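3'-5' exonuclease crn-4 (Caenorhabditis elegans, PDB 5DK5) degrades RNA and DNA from the 3' end as a metal-dependent DEDDh-family exonuclease and takes part in apoptotic DNA degradation. Local coordinates at residues D25-S30 against V41-I46. Residues are numbered along the deposited sequence; the frame is centred on the assembly and turned at random.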
loop_
_atom_site.group_PDB
_atom_site.type_symbol
_atom_site.label_atom_id
_atom_site.label_comp_id
_atom_site.label_asym_id
_atom_site.label_seq_id
_atom_site.Cartn_x
_atom_site.Cartn_y
_atom_site.Cartn_z
ATOM N N ASP B 25 17.813 -8.987 11.338
ATOM C CA ASP B 25 16.366 -9.070 11.171
ATOM C C ASP B 25 15.813 -7.921 10.333
ATOM O O ASP B 25 16.054 -6.750 10.629
ATOM C CB ASP B 25 15.669 -9.079 12.529
ATOM C CG ASP B 25 14.166 -9.215 12.407
ATOM O OD1 ASP B 25 13.483 -8.193 12.187
ATOM O OD2 ASP B 25 13.665 -10.350 12.528
ATOM N N PHE B 26 15.063 -8.275 9.293
ATOM C CA PHE B 26 14.358 -7.300 8.471
ATOM C C PHE B 26 12.856 -7.396 8.702
ATOM O O PHE B 26 12.307 -8.488 8.847
ATOM C CB PHE B 26 14.652 -7.509 6.982
ATOM C CG PHE B 26 16.043 -7.121 6.566
ATOM C CD1 PHE B 26 16.524 -5.843 6.797
ATOM C CD2 PHE B 26 16.858 -8.028 5.910
ATOM C CE1 PHE B 26 17.797 -5.484 6.398
ATOM C CE2 PHE B 26 18.132 -7.676 5.510
ATOM C CZ PHE B 26 18.602 -6.402 5.754
ATOM N N GLU B 27 12.204 -6.241 8.754
ATOM C CA GLU B 27 10.751 -6.165 8.670
ATOM C C GLU B 27 10.409 -5.390 7.410
ATOM O O GLU B 27 11.124 -4.456 7.043
ATOM C CB GLU B 27 10.157 -5.498 9.909
ATOM C CG GLU B 27 10.495 -6.217 11.207
ATOM C CD GLU B 27 9.969 -7.642 11.254
ATOM O OE1 GLU B 27 8.889 -7.900 10.682
ATOM O OE2 GLU B 27 10.643 -8.504 11.862
ATOM N N THR B 28 9.326 -5.786 6.747
ATOM C CA THR B 28 8.971 -5.216 5.453
ATOM C C THR B 28 7.529 -4.733 5.399
ATOM O O THR B 28 6.718 -5.045 6.271
ATOM C CB THR B 28 9.166 -6.242 4.310
ATOM O OG1 THR B 28 8.138 -7.241 4.373
ATOM C CG2 THR B 28 10.535 -6.912 4.397
ATOM N N THR B 29 7.222 -3.966 4.360
ATOM C CA THR B 29 5.840 -3.682 4.016
ATOM C C THR B 29 5.183 -5.000 3.641
ATOM O O THR B 29 5.863 -5.940 3.226
ATOM C CB THR B 29 5.727 -2.690 2.852
ATOM O OG1 THR B 29 6.472 -3.185 1.732
ATOM C CG2 THR B 29 6.266 -1.327 3.255
ATOM N N SER B 30 3.867 -5.078 3.791
ATOM C CA SER B 30 3.152 -6.305 3.475
ATOM C C SER B 30 1.645 -6.102 3.439
ATOM O O SER B 30 1.118 -5.113 3.952
ATOM C CB SER B 30 3.493 -7.394 4.493
ATOM O OG SER B 30 3.145 -6.978 5.802
ATOM N N VAL B 41 11.912 -3.154 2.730
ATOM C CA VAL B 41 12.401 -3.083 4.102
ATOM C C VAL B 41 11.954 -1.784 4.768
ATOM O O VAL B 41 12.104 -0.705 4.193
ATOM C CB VAL B 41 13.940 -3.174 4.152
ATOM C CG1 VAL B 41 14.451 -3.011 5.582
ATOM C CG2 VAL B 41 14.413 -4.494 3.572
ATOM N N ILE B 42 11.414 -1.894 5.980
ATOM C CA ILE B 42 10.986 -0.724 6.745
ATOM C C ILE B 42 11.638 -0.679 8.128
ATOM O O ILE B 42 11.548 0.330 8.828
ATOM C CB ILE B 42 9.452 -0.678 6.902
ATOM C CG1 ILE B 42 8.928 -1.990 7.489
ATOM C CG2 ILE B 42 8.799 -0.400 5.551
ATOM C CD1 ILE B 42 7.435 -1.982 7.756
ATOM N N GLN B 43 12.291 -1.769 8.521
ATOM C CA GLN B 43 13.124 -1.759 9.718
ATOM C C GLN B 43 14.332 -2.678 9.551
ATOM O O GLN B 43 14.226 -3.780 9.011
ATOM C CB GLN B 43 12.321 -2.161 10.953
ATOM C CG GLN B 43 13.091 -1.965 12.253
ATOM C CD GLN B 43 12.220 -2.097 13.486
ATOM O OE1 GLN B 43 11.064 -2.515 13.407
ATOM N NE2 GLN B 43 12.775 -1.739 14.638
ATOM N N PHE B 44 15.477 -2.196 10.027
ATOM C CA PHE B 44 16.767 -2.853 9.852
ATOM C C PHE B 44 17.414 -3.016 11.227
ATOM O O PHE B 44 17.921 -2.046 11.790
ATOM C CB PHE B 44 17.645 -2.014 8.913
ATOM C CG PHE B 44 18.824 -2.746 8.330
ATOM C CD1 PHE B 44 19.360 -3.866 8.944
ATOM C CD2 PHE B 44 19.405 -2.294 7.156
ATOM C CE1 PHE B 44 20.447 -4.521 8.395
ATOM C CE2 PHE B 44 20.491 -2.945 6.603
ATOM C CZ PHE B 44 21.013 -4.058 7.222
ATOM N N ALA B 45 17.398 -4.238 11.760
ATOM C CA ALA B 45 17.832 -4.487 13.135
ATOM C C ALA B 45 18.932 -5.542 13.223
ATOM O O ALA B 45 18.819 -6.625 12.647
ATOM C CB ALA B 45 16.644 -4.903 13.990
ATOM N N ILE B 46 19.990 -5.212 13.957
ATOM C CA ILE B 46 21.098 -6.132 14.193
ATOM C C ILE B 46 21.553 -6.055 15.649
ATOM O O ILE B 46 21.574 -4.978 16.245
ATOM C CB ILE B 46 22.307 -5.832 13.272
ATOM C CG1 ILE B 46 21.899 -5.920 11.798
ATOM C CG2 ILE B 46 23.456 -6.806 13.556
ATOM C CD1 ILE B 46 22.984 -5.483 10.827
#
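With CG of Phe26 beside its backbone N (chi1 -72°) and CG of Phe44 anti to its own (chi1 -163°), the two side chains lie side by side, pointing the same way, on one face of an antiparallel strand pair. Phe26 turns its edge to Phe44 in a T-shaped contact, planes at 59°, and its CE1 sits over the centre of the Phe44 ring, 3.4 Å from Phe44 CD1. Val41 CG1 packs against Phe26 CD1 at 3.7 Å. Helices 95-109 and 124-136 cover this apolar face, where Phe62 and Phe102 also meet Phe44. An alanine in place of Phe44 would probably open a gap beside the Phe26 edge and leave that ring freer to turn.

Asp25 and Ala45 exchange two backbone hydrogen bonds. At Glu27 the register shifts in a classic beta bulge: Ile42 and Gln43 both face it, and Glu27 O accepts from Ile42 N at 2.8 Å, in a nearly straight bond, and from Gln43 N at 3.3 Å, while Glu27 N bonds to Gln43 O. Beyond it, Ile42 CG2 meets Thr29 CG2 at 3.5 Å.

On the opposite face, Asp25 and Glu27 converge with Asp194 in the magnesium-binding DEDDh site; here a magnesium ion lies beside Asp25, and the bound inhibitor MES beside Glu27. The strand pair thus gathers acidic oxygens for metal binding on one face and keeps the aromatic cluster on the other.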